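Local coordinates for replication protein B (Plasmid RSF1010, PDB 3H20), which synthesises short primers from nucleoside triphosphates on single-stranded DNA, releasing diphosphate, so that its broad-host-range plasmid can replicate in leading-strand mode, at residues M17-F22 with E67-G72; K88-E93 with S129-D134; C242-A247 with V287-G292. One frame throughout, in Å; residues are numbered along the deposited sequence.

Interaction 1: M17-F22 with E67-G72; sequences MGCERF and EQERHG
Glu69 clamps two successive backbone N-H groups, those of Glu20 and Arg21, where the chain enters strand 21-28 of the four-stranded antiparallel sheet 34-40, 21-28, 59-65, 144-145 in the N-terminal domain of the primase. Its carboxylate comes from the loop that joins strand 59-65 to strand 73-79. The polar contact is a pair of bonds: Glu20 N donates to Glu69 OE2 at 2.9 Å and Arg21 N to Glu69 OE1 at 3.0 Å. Glu69 reaches them with CG anti to the backbone N (chi1 171°) and a bend at the next bond, which turns the carboxylate across the peptide.

Van der Waals contacts come chiefly from Cys19. Its CB lies 3.5 Å from Glu69 OE2, and the same CB rests over one face of the Phe22 ring, offset toward its rim. A looser sulfur-aromatic approach adds to this, with Cys19 SG 5.4 Å from the centroid of the His71 ring and oblique to it. Of the Arg21 side chain only CB comes near Glu69; its guanidinium leads away to a salt bridge with Glu38, while its backbone pairs with Ala66.

Neither amide sits in the carboxylate plane: Glu20 N lies 41° out of it as seen from OE2, and Arg21 N 49° out as seen from OE1.

Interaction 2: K88-E93 with S129-D134; sequences KAEGRE and SEYDAD
Arg92 and Glu130, whose CA atoms are the nearest pair at 10.3 Å, lie beside two helix ends, helix 81-89 stopping at a Schellman motif with Gly91 as C-prime and helix 117-130 at another with Asp132, so long side chains must span the gap. Arg92 grips the Glu130 carboxylate side-on in a salt bridge: NE reaches OE1 and NH2 reaches OE2, each at 2.9 Å. The Arg92 chain bends at chi2 (72°), which brings both nitrogens to the carboxylate. The NH2 bond is the straighter, at 164°, and OE2 lies at the edge of the guanidinium. NH1 donates to Glu90 O at 2.9 Å, which, with the two bonds to Glu130, helps fix the rotation of the guanidinium. Beside this, Tyr131 OH donates to Glu90 OE1 at 2.7 Å, on the anti side of the carboxylate, while Arg92 CD packs 3.3 Å from the same Tyr131 OH. A leucine in place of Arg92 would probably leave the Glu130 carboxylate without its charged mate and Glu90 O without the NH1 bond. Tyr131 also leans on Leu79 and Met87. The arrangement joins two Schellman-capped helix ends through their side chains within the N-terminal primase domain.

Interaction 3: C242-A247 with V287-G292; sequences CDFIAA and VSKVMG
Asp243 OD2, gripped by the hydroxyls of both Tyr282 and Ser268, is buried one residue before Phe244, whose ring meets Val290 across the contact. This is helix-to-helix packing in the C-terminal helix-bundle domain: helices 239-252 and 279-291 approach to 9.5 Å between the axes of these segments, with a crossing angle of -49°. Phe244 has CG anti to its own N (chi1 179°), which swings the ring toward the second helix. There Val290 CG2 lies over one face, 4.2 Å from the ring centroid and 25° off the normal, in a CH-pi contact displaced toward the rim. Lys289 takes the edge instead: its CB is 3.8 Å from Phe244 CE1, and the Lys289 and Phe244 side chains cross at about a right angle, with CE also near CE1. Lys289 NZ points to a bound sulfate, a long and weak pairing.

Val290 CG2 also touches Ala247 CB at 3.9 Å, and the small alanine lets the backbones come close, with CA atoms of Ala247 and Val290 6.8 Å apart. Ile260 touches both Ala247 and Val287. The two methyls of Val290 also meet backbone oxygens: CG2 is 3.6 Å from Phe244 O and CG1 3.8 Å from Ala247 O.

The three contacts follow one another along the chain, each closing before the next opens. Interactions 1 and 2 both belong to the N-terminal primase domain, with centres about 22 Å apart and nearest atoms about 9 Å apart. Strand 73-79 connects them: the loop of interaction 1 leads into it, helix 81-89 of interaction 2 follows it, and Tyr131 and Ala133 pack on it. Interaction 3 stands apart in the C-terminal helix bundle, its centre about 63 Å from that of interaction 1 and about 62 Å from that of interaction 2. The long helix 179-206 lies between them in sequence, and the two domains have separate sets of internal contacts.

Interaction 1: M17-F22 with E67-G72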
ATOM      1  N   MET A  17      14.860  18.180  12.865  1.00 34.39           N
ATOM      2  CA  MET A  17      14.652  16.854  12.267  1.00 34.74           C
ATOM      3  C   MET A  17      15.729  15.890  12.760  1.00 35.74           C
ATOM      4  O   MET A  17      15.440  14.741  13.087  1.00 36.21           O
ATOM      5  CB  MET A  17      14.612  16.937  10.746  1.00 34.52           C
ATOM      6  CG  MET A  17      13.310  17.583  10.205  1.00 34.01           C
ATOM      7  SD  MET A  17      13.312  17.760   8.408  1.00 34.84           S
ATOM      8  CE  MET A  17      12.821  16.106   7.908  1.00 34.90           C
ATOM      9  N   GLY A  18      16.967  16.371  12.824  1.00 36.12           N
ATOM     10  CA  GLY A  18      18.045  15.639  13.467  1.00 36.47           C
ATOM     11  C   GLY A  18      18.746  14.559  12.666  1.00 36.74           C
ATOM     12  O   GLY A  18      19.654  13.908  13.195  1.00 36.52           O
ATOM     13  N   CYS A  19      18.349  14.363  11.408  1.00 36.18           N
ATOM     14  CA  CYS A  19      18.956  13.319  10.571  1.00 36.74           C
ATOM     15  C   CYS A  19      20.365  13.684  10.114  1.00 36.77           C
ATOM     16  O   CYS A  19      20.704  14.872   9.977  1.00 36.60           O
ATOM     17  CB  CYS A  19      18.106  13.040   9.326  1.00 36.40           C
ATOM     18  SG  CYS A  19      16.338  13.017   9.601  1.00 39.25           S
ATOM     19  N   GLU A  20      21.175  12.657   9.866  1.00 37.02           N
ATOM     20  CA  GLU A  20      22.466  12.847   9.206  1.00 37.33           C
ATOM     21  C   GLU A  20      22.293  13.128   7.714  1.00 36.61           C
ATOM     22  O   GLU A  20      23.015  13.958   7.150  1.00 36.77           O
ATOM     23  CB  GLU A  20      23.380  11.636   9.421  1.00 38.07           C
ATOM     24  CG  GLU A  20      23.758  11.392  10.884  1.00 41.27           C
ATOM     25  CD  GLU A  20      24.722  12.434  11.449  1.00 46.90           C
ATOM     26  OE1 GLU A  20      25.262  13.268  10.672  1.00 49.56           O
ATOM     27  OE2 GLU A  20      24.953  12.412  12.680  1.00 48.66           O
ATOM     28  N   ARG A  21      21.344  12.438   7.076  1.00 35.05           N
ATOM     29  CA  ARG A  21      21.124  12.595   5.628  1.00 34.22           C
ATOM     30  C   ARG A  21      19.635  12.741   5.278  1.00 33.50           C
ATOM     31  O   ARG A  21      18.767  12.170   5.957  1.00 32.32           O
ATOM     32  CB  ARG A  21      21.752  11.433   4.847  1.00 33.82           C
ATOM     33  CG  ARG A  21      23.279  11.291   5.019  1.00 35.18           C
ATOM     34  CD  ARG A  21      23.883  10.244   4.076  1.00 34.70           C
ATOM     35  NE  ARG A  21      23.969  10.712   2.692  1.00 36.67           N
ATOM     36  CZ  ARG A  21      24.953  11.460   2.197  1.00 36.95           C
ATOM     37  NH1 ARG A  21      25.972  11.843   2.961  1.00 36.85           N
ATOM     38  NH2 ARG A  21      24.921  11.821   0.923  1.00 38.61           N
ATOM     39  N   PHE A  22      19.364  13.493   4.207  1.00 32.64           N
ATOM     40  CA  PHE A  22      18.011  13.865   3.789  1.00 32.30           C
ATOM     41  C   PHE A  22      17.837  13.650   2.278  1.00 32.55           C
ATOM     42  O   PHE A  22      18.801  13.786   1.512  1.00 31.79           O
ATOM     43  CB  PHE A  22      17.767  15.363   4.058  1.00 32.47           C
ATOM     44  CG  PHE A  22      17.866  15.765   5.523  1.00 32.09           C
ATOM     45  CD1 PHE A  22      19.088  16.139   6.079  1.00 32.50           C
ATOM     46  CD2 PHE A  22      16.728  15.783   6.326  1.00 32.48           C
ATOM     47  CE1 PHE A  22      19.181  16.520   7.423  1.00 33.18           C
ATOM     48  CE2 PHE A  22      16.800  16.155   7.678  1.00 33.70           C
ATOM     49  CZ  PHE A  22      18.041  16.530   8.223  1.00 33.63           C
ATOM     50  N   GLU A  67      16.450   7.490   2.805  1.00 38.17           N
ATOM     51  CA  GLU A  67      16.141   6.068   2.939  1.00 39.05           C
ATOM     52  C   GLU A  67      17.270   5.361   3.688  1.00 39.75           C
ATOM     53  O   GLU A  67      18.446   5.602   3.419  1.00 40.06           O
ATOM     54  CB  GLU A  67      15.960   5.430   1.558  1.00 39.08           C
ATOM     55  N   GLN A  68      16.907   4.493   4.629  1.00 40.28           N
ATOM     56  CA  GLN A  68      17.893   3.810   5.487  1.00 40.83           C
ATOM     57  C   GLN A  68      18.680   4.751   6.429  1.00 40.84           C
ATOM     58  O   GLN A  68      19.733   4.381   6.954  1.00 40.95           O
ATOM     59  CB  GLN A  68      18.839   2.918   4.665  1.00 40.85           C
ATOM     60  N   GLU A  69      18.170   5.967   6.618  1.00 40.60           N
ATOM     61  CA  GLU A  69      18.504   6.774   7.793  1.00 40.52           C
ATOM     62  C   GLU A  69      17.785   6.089   8.950  1.00 40.09           C
ATOM     63  O   GLU A  69      16.654   5.620   8.791  1.00 40.34           O
ATOM     64  CB  GLU A  69      18.015   8.217   7.611  1.00 40.48           C
ATOM     65  CG  GLU A  69      18.105   9.135   8.841  1.00 41.86           C
ATOM     66  CD  GLU A  69      19.501   9.709   9.081  1.00 43.66           C
ATOM     67  OE1 GLU A  69      20.307   9.776   8.125  1.00 42.28           O
ATOM     68  OE2 GLU A  69      19.783  10.107  10.238  1.00 44.08           O
ATOM     69  N   ARG A  70      18.451   5.983  10.095  1.00 39.65           N
ATOM     70  CA  ARG A  70      17.807   5.457  11.297  1.00 38.62           C
ATOM     71  C   ARG A  70      17.232   6.643  12.051  1.00 38.10           C
ATOM     72  O   ARG A  70      17.972   7.533  12.491  1.00 38.00           O
ATOM     73  CB  ARG A  70      18.799   4.670  12.161  1.00 39.38           C
ATOM     74  N   HIS A  71      15.902   6.676  12.143  1.00 36.56           N
ATOM     75  CA  HIS A  71      15.189   7.800  12.723  1.00 35.38           C
ATOM     76  C   HIS A  71      13.807   7.353  13.179  1.00 34.83           C
ATOM     77  O   HIS A  71      13.364   6.240  12.844  1.00 34.54           O
ATOM     78  CB  HIS A  71      15.073   8.949  11.706  1.00 35.16           C
ATOM     79  CG  HIS A  71      14.139   8.666  10.564  1.00 34.60           C
ATOM     80  ND1 HIS A  71      12.824   9.090  10.550  1.00 33.72           N
ATOM     81  CD2 HIS A  71      14.342   8.025   9.387  1.00 33.82           C
ATOM     82  CE1 HIS A  71      12.256   8.704   9.420  1.00 34.27           C
ATOM     83  NE2 HIS A  71      13.155   8.051   8.700  1.00 34.50           N
ATOM     84  N   GLY A  72      13.145   8.210  13.952  1.00 34.07           N
ATOM     85  CA  GLY A  72      11.779   7.953  14.427  1.00 33.89           C
ATOM     86  C   GLY A  72      10.827   9.103  14.135  1.00 34.29           C
ATOM     87  O   GLY A  72       9.899   9.337  14.890  1.00 34.23           O
TER

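Interaction 2: K88-E93 with S129-D134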
ATOM      1  N   LYS A  88      -0.624  18.344  21.109  1.00 32.77           N
ATOM      2  CA  LYS A  88       0.202  18.683  22.276  1.00 32.89           C
ATOM      3  C   LYS A  88      -0.411  18.225  23.610  1.00 32.43           C
ATOM      4  O   LYS A  88       0.306  17.696  24.472  1.00 31.88           O
ATOM      5  CB  LYS A  88       0.494  20.185  22.313  1.00 32.77           C
ATOM      6  CG  LYS A  88       1.450  20.666  21.217  1.00 33.40           C
ATOM      7  CD  LYS A  88       1.599  22.195  21.265  1.00 34.87           C
ATOM      8  CE  LYS A  88       2.471  22.703  20.129  1.00 36.56           C
ATOM      9  NZ  LYS A  88       2.684  24.179  20.251  1.00 39.44           N
ATOM     10  N   ALA A  89      -1.723  18.424  23.775  1.00 31.87           N
ATOM     11  CA  ALA A  89      -2.414  18.102  25.029  1.00 31.94           C
ATOM     12  C   ALA A  89      -2.609  16.595  25.230  1.00 31.69           C
ATOM     13  O   ALA A  89      -3.022  16.147  26.308  1.00 31.61           O
ATOM     14  CB  ALA A  89      -3.765  18.828  25.097  1.00 32.27           C
ATOM     15  N   GLU A  90      -2.315  15.831  24.182  1.00 31.70           N
ATOM     16  CA  GLU A  90      -2.443  14.376  24.169  1.00 31.84           C
ATOM     17  C   GLU A  90      -1.086  13.655  24.082  1.00 31.71           C
ATOM     18  O   GLU A  90      -1.029  12.435  23.892  1.00 31.47           O
ATOM     19  CB  GLU A  90      -3.362  13.945  23.011  1.00 31.96           C
ATOM     20  CG  GLU A  90      -4.824  14.410  23.217  1.00 32.10           C
ATOM     21  CD  GLU A  90      -5.713  14.285  21.978  1.00 33.25           C
ATOM     22  OE1 GLU A  90      -5.325  13.624  20.990  1.00 34.39           O
ATOM     23  OE2 GLU A  90      -6.825  14.857  22.002  1.00 34.86           O
ATOM     24  N   GLY A  91       0.004  14.399  24.250  1.00 31.93           N
ATOM     25  CA  GLY A  91       1.336  13.789  24.227  1.00 32.26           C
ATOM     26  C   GLY A  91       1.863  13.450  22.837  1.00 32.08           C
ATOM     27  O   GLY A  91       2.835  12.694  22.704  1.00 32.76           O
ATOM     28  N   ARG A  92       1.243  14.019  21.804  1.00 32.06           N
ATOM     29  CA  ARG A  92       1.759  13.925  20.424  1.00 31.77           C
ATOM     30  C   ARG A  92       2.438  15.254  20.040  1.00 31.82           C
ATOM     31  O   ARG A  92       2.173  15.814  18.963  1.00 31.93           O
ATOM     32  CB  ARG A  92       0.636  13.599  19.427  1.00 31.92           C
ATOM     33  CG  ARG A  92       0.180  12.119  19.396  1.00 31.24           C
ATOM     34  CD  ARG A  92      -0.625  11.718  20.638  1.00 31.88           C
ATOM     35  NE  ARG A  92      -1.368  10.479  20.372  1.00 31.81           N
ATOM     36  CZ  ARG A  92      -1.756   9.609  21.302  1.00 31.93           C
ATOM     37  NH1 ARG A  92      -1.493   9.828  22.596  1.00 29.72           N
ATOM     38  NH2 ARG A  92      -2.419   8.517  20.930  1.00 28.02           N
ATOM     39  N   GLU A  93       3.299  15.749  20.923  1.00 32.04           N
ATOM     40  CA  GLU A  93       3.965  17.047  20.715  1.00 32.52           C
ATOM     41  C   GLU A  93       4.833  16.963  19.452  1.00 32.90           C
ATOM     42  O   GLU A  93       5.622  16.023  19.309  1.00 33.64           O
ATOM     43  CB  GLU A  93       4.864  17.436  21.909  1.00 32.45           C
ATOM     44  CG  GLU A  93       4.174  17.525  23.278  1.00 32.81           C
ATOM     45  CD  GLU A  93       4.225  16.214  24.072  1.00 33.57           C
ATOM     46  OE1 GLU A  93       4.378  15.124  23.470  1.00 33.42           O
ATOM     47  OE2 GLU A  93       4.112  16.285  25.313  1.00 33.99           O
ATOM     48  N   SER A 129      -5.328   9.263  11.190  1.00 35.15           N
ATOM     49  CA  SER A 129      -6.656   8.895  11.660  1.00 35.98           C
ATOM     50  C   SER A 129      -7.047   9.629  12.950  1.00 36.42           C
ATOM     51  O   SER A 129      -8.171  10.145  13.048  1.00 36.87           O
ATOM     52  CB  SER A 129      -6.759   7.377  11.853  1.00 35.97           C
ATOM     53  OG  SER A 129      -8.065   7.024  12.244  1.00 37.04           O
ATOM     54  N   GLU A 130      -6.133   9.675  13.924  1.00 36.80           N
ATOM     55  CA  GLU A 130      -6.378  10.336  15.215  1.00 37.40           C
ATOM     56  C   GLU A 130      -6.826  11.786  15.053  1.00 37.09           C
ATOM     57  O   GLU A 130      -7.733  12.234  15.750  1.00 37.35           O
ATOM     58  CB  GLU A 130      -5.135  10.279  16.128  1.00 37.21           C
ATOM     59  CG  GLU A 130      -4.994   8.980  16.933  1.00 38.71           C
ATOM     60  CD  GLU A 130      -3.742   8.930  17.831  1.00 38.97           C
ATOM     61  OE1 GLU A 130      -3.078   9.971  18.026  1.00 38.34           O
ATOM     62  OE2 GLU A 130      -3.426   7.824  18.345  1.00 42.44           O
ATOM     63  N   TYR A 131      -6.194  12.504  14.124  1.00 36.54           N
ATOM     64  CA  TYR A 131      -6.422  13.938  13.951  1.00 36.35           C
ATOM     65  C   TYR A 131      -7.119  14.294  12.628  1.00 36.47           C
ATOM     66  O   TYR A 131      -7.110  15.451  12.222  1.00 36.83           O
ATOM     67  CB  TYR A 131      -5.100  14.718  14.189  1.00 35.74           C
ATOM     68  CG  TYR A 131      -4.537  14.382  15.557  1.00 35.54           C
ATOM     69  CD1 TYR A 131      -5.167  14.850  16.714  1.00 35.16           C
ATOM     70  CD2 TYR A 131      -3.432  13.533  15.704  1.00 35.20           C
ATOM     71  CE1 TYR A 131      -4.699  14.518  17.981  1.00 33.42           C
ATOM     72  CE2 TYR A 131      -2.949  13.192  16.984  1.00 34.69           C
ATOM     73  CZ  TYR A 131      -3.604  13.687  18.113  1.00 35.55           C
ATOM     74  OH  TYR A 131      -3.177  13.363  19.381  1.00 34.74           O
ATOM     75  N   ASP A 132      -7.742  13.295  11.991  1.00 36.78           N
ATOM     76  CA  ASP A 132      -8.464  13.455  10.705  1.00 37.08           C
ATOM     77  C   ASP A 132      -7.627  14.297   9.720  1.00 37.53           C
ATOM     78  O   ASP A 132      -8.112  15.245   9.107  1.00 37.54           O
ATOM     79  CB  ASP A 132      -9.879  14.038  10.940  1.00 36.84           C
ATOM     80  CG  ASP A 132     -10.832  13.854   9.740  1.00 37.27           C
ATOM     81  OD1 ASP A 132     -10.561  13.068   8.803  1.00 35.26           O
ATOM     82  OD2 ASP A 132     -11.894  14.501   9.758  1.00 37.21           O
ATOM     83  N   ALA A 133      -6.352  13.937   9.601  1.00 37.83           N
ATOM     84  CA  ALA A 133      -5.435  14.582   8.679  1.00 38.90           C
ATOM     85  C   ALA A 133      -5.485  13.898   7.301  1.00 39.72           C
ATOM     86  O   ALA A 133      -6.343  13.043   7.062  1.00 39.52           O
ATOM     87  CB  ALA A 133      -4.027  14.576   9.263  1.00 38.69           C
ATOM     88  N   ASP A 134      -4.595  14.288   6.391  1.00 40.76           N
ATOM     89  CA  ASP A 134      -4.606  13.731   5.026  1.00 41.84           C
ATOM     90  C   ASP A 134      -4.073  12.291   5.024  1.00 42.35           C
ATOM     91  O   ASP A 134      -2.881  12.073   5.261  1.00 42.76           O
ATOM     92  CB  ASP A 134      -3.780  14.619   4.071  1.00 41.80           C
ATOM     93  CG  ASP A 134      -4.041  14.314   2.590  1.00 42.89           C
ATOM     94  OD1 ASP A 134      -4.488  13.191   2.263  1.00 40.55           O
ATOM     95  OD2 ASP A 134      -3.775  15.201   1.744  1.00 43.69           O
TER

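Interaction 3: C242-A247 with V287-G292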
ATOM      1  N   CYS A 242     -21.559 -36.599 -11.843  1.00 33.19           N
ATOM      2  CA  CYS A 242     -20.502 -35.809 -11.211  1.00 32.86           C
ATOM      3  C   CYS A 242     -19.465 -35.380 -12.248  1.00 32.93           C
ATOM      4  O   CYS A 242     -19.112 -34.196 -12.322  1.00 32.69           O
ATOM      5  CB  CYS A 242     -19.814 -36.595 -10.086  1.00 32.76           C
ATOM      6  SG  CYS A 242     -20.805 -36.869  -8.602  1.00 31.79           S
ATOM      7  N   ASP A 243     -18.983 -36.340 -13.042  1.00 32.48           N
ATOM      8  CA  ASP A 243     -18.052 -36.053 -14.135  1.00 32.59           C
ATOM      9  C   ASP A 243     -18.627 -34.995 -15.078  1.00 32.82           C
ATOM     10  O   ASP A 243     -17.937 -34.046 -15.445  1.00 32.84           O
ATOM     11  CB  ASP A 243     -17.751 -37.311 -14.956  1.00 32.16           C
ATOM     12  CG  ASP A 243     -16.646 -38.184 -14.352  1.00 32.18           C
ATOM     13  OD1 ASP A 243     -16.015 -37.808 -13.342  1.00 30.87           O
ATOM     14  OD2 ASP A 243     -16.408 -39.270 -14.918  1.00 32.17           O
ATOM     15  N   PHE A 244     -19.884 -35.180 -15.476  1.00 33.04           N
ATOM     16  CA  PHE A 244     -20.540 -34.283 -16.421  1.00 33.28           C
ATOM     17  C   PHE A 244     -20.554 -32.838 -15.894  1.00 33.01           C
ATOM     18  O   PHE A 244     -20.227 -31.904 -16.625  1.00 32.77           O
ATOM     19  CB  PHE A 244     -21.964 -34.765 -16.716  1.00 33.91           C
ATOM     20  CG  PHE A 244     -22.715 -33.885 -17.671  1.00 35.52           C
ATOM     21  CD1 PHE A 244     -22.630 -34.094 -19.041  1.00 37.70           C
ATOM     22  CD2 PHE A 244     -23.500 -32.836 -17.203  1.00 38.03           C
ATOM     23  CE1 PHE A 244     -23.324 -33.275 -19.932  1.00 39.07           C
ATOM     24  CE2 PHE A 244     -24.187 -32.007 -18.086  1.00 38.74           C
ATOM     25  CZ  PHE A 244     -24.100 -32.233 -19.451  1.00 38.23           C
ATOM     26  N   ILE A 245     -20.951 -32.667 -14.636  1.00 32.53           N
ATOM     27  CA  ILE A 245     -21.027 -31.330 -14.038  1.00 32.53           C
ATOM     28  C   ILE A 245     -19.638 -30.694 -13.867  1.00 32.62           C
ATOM     29  O   ILE A 245     -19.464 -29.499 -14.124  1.00 33.10           O
ATOM     30  CB  ILE A 245     -21.815 -31.328 -12.694  1.00 32.38           C
ATOM     31  CG1 ILE A 245     -23.261 -31.796 -12.917  1.00 32.02           C
ATOM     32  CG2 ILE A 245     -21.794 -29.940 -12.064  1.00 32.46           C
ATOM     33  CD1 ILE A 245     -24.091 -31.938 -11.655  1.00 32.09           C
ATOM     34  N   ALA A 246     -18.659 -31.484 -13.431  1.00 32.25           N
ATOM     35  CA  ALA A 246     -17.281 -30.999 -13.319  1.00 32.64           C
ATOM     36  C   ALA A 246     -16.733 -30.593 -14.698  1.00 32.57           C
ATOM     37  O   ALA A 246     -16.162 -29.507 -14.853  1.00 32.53           O
ATOM     38  CB  ALA A 246     -16.380 -32.054 -12.652  1.00 32.42           C
ATOM     39  N   ALA A 247     -16.942 -31.443 -15.699  1.00 32.65           N
ATOM     40  CA  ALA A 247     -16.522 -31.140 -17.074  1.00 33.12           C
ATOM     41  C   ALA A 247     -17.181 -29.866 -17.598  1.00 33.58           C
ATOM     42  O   ALA A 247     -16.533 -29.054 -18.260  1.00 33.89           O
ATOM     43  CB  ALA A 247     -16.812 -32.319 -18.008  1.00 32.94           C
ATOM     44  N   VAL A 287     -17.259 -35.269 -22.836  1.00 32.18           N
ATOM     45  CA  VAL A 287     -16.773 -33.976 -23.320  1.00 32.30           C
ATOM     46  C   VAL A 287     -17.653 -33.461 -24.468  1.00 31.97           C
ATOM     47  O   VAL A 287     -17.943 -32.267 -24.528  1.00 32.02           O
ATOM     48  CB  VAL A 287     -15.275 -34.023 -23.723  1.00 32.12           C
ATOM     49  CG1 VAL A 287     -14.820 -32.679 -24.271  1.00 32.46           C
ATOM     50  CG2 VAL A 287     -14.405 -34.411 -22.527  1.00 32.20           C
ATOM     51  N   SER A 288     -18.091 -34.364 -25.347  1.00 31.80           N
ATOM     52  CA  SER A 288     -18.960 -33.997 -26.472  1.00 31.88           C
ATOM     53  C   SER A 288     -20.278 -33.380 -25.997  1.00 31.82           C
ATOM     54  O   SER A 288     -20.690 -32.340 -26.499  1.00 31.47           O
ATOM     55  CB  SER A 288     -19.233 -35.197 -27.384  1.00 32.01           C
ATOM     56  OG  SER A 288     -19.937 -34.801 -28.551  1.00 31.40           O
ATOM     57  N   LYS A 289     -20.912 -34.024 -25.020  1.00 32.01           N
ATOM     58  CA  LYS A 289     -22.198 -33.571 -24.486  1.00 32.57           C
ATOM     59  C   LYS A 289     -22.082 -32.195 -23.853  1.00 32.31           C
ATOM     60  O   LYS A 289     -22.936 -31.338 -24.051  1.00 31.51           O
ATOM     61  CB  LYS A 289     -22.744 -34.569 -23.464  1.00 32.66           C
ATOM     62  CG  LYS A 289     -23.345 -35.824 -24.087  1.00 34.76           C
ATOM     63  CD  LYS A 289     -24.401 -36.460 -23.178  1.00 38.45           C
ATOM     64  CE  LYS A 289     -23.840 -36.855 -21.808  1.00 40.06           C
ATOM     65  NZ  LYS A 289     -24.822 -37.695 -21.030  1.00 41.82           N
ATOM     66  N   VAL A 290     -21.003 -32.000 -23.104  1.00 32.73           N
ATOM     67  CA  VAL A 290     -20.700 -30.737 -22.447  1.00 33.78           C
ATOM     68  C   VAL A 290     -20.508 -29.600 -23.463  1.00 33.47           C
ATOM     69  O   VAL A 290     -21.071 -28.516 -23.297  1.00 33.84           O
ATOM     70  CB  VAL A 290     -19.455 -30.925 -21.532  1.00 34.00           C
ATOM     71  CG1 VAL A 290     -18.713 -29.618 -21.290  1.00 36.10           C
ATOM     72  CG2 VAL A 290     -19.878 -31.594 -20.223  1.00 34.79           C
ATOM     73  N   MET A 291     -19.742 -29.864 -24.525  1.00 33.58           N
ATOM     74  CA  MET A 291     -19.428 -28.840 -25.528  1.00 33.36           C
ATOM     75  C   MET A 291     -20.650 -28.424 -26.361  1.00 33.25           C
ATOM     76  O   MET A 291     -20.664 -27.335 -26.938  1.00 32.85           O
ATOM     77  CB  MET A 291     -18.279 -29.286 -26.444  1.00 34.10           C
ATOM     78  CG  MET A 291     -16.894 -29.429 -25.756  1.00 33.94           C
ATOM     79  SD  MET A 291     -16.358 -27.942 -24.858  1.00 35.37           S
ATOM     80  CE  MET A 291     -14.727 -28.446 -24.294  1.00 35.21           C
ATOM     81  N   GLY A 292     -21.672 -29.284 -26.397  1.00 32.73           N
ATOM     82  CA  GLY A 292     -22.924 -28.994 -27.103  1.00 32.72           C
ATOM     83  C   GLY A 292     -23.908 -28.122 -26.327  1.00 32.77           C
ATOM     84  O   GLY A 292     -24.884 -27.627 -26.899  1.00 32.74           O
TER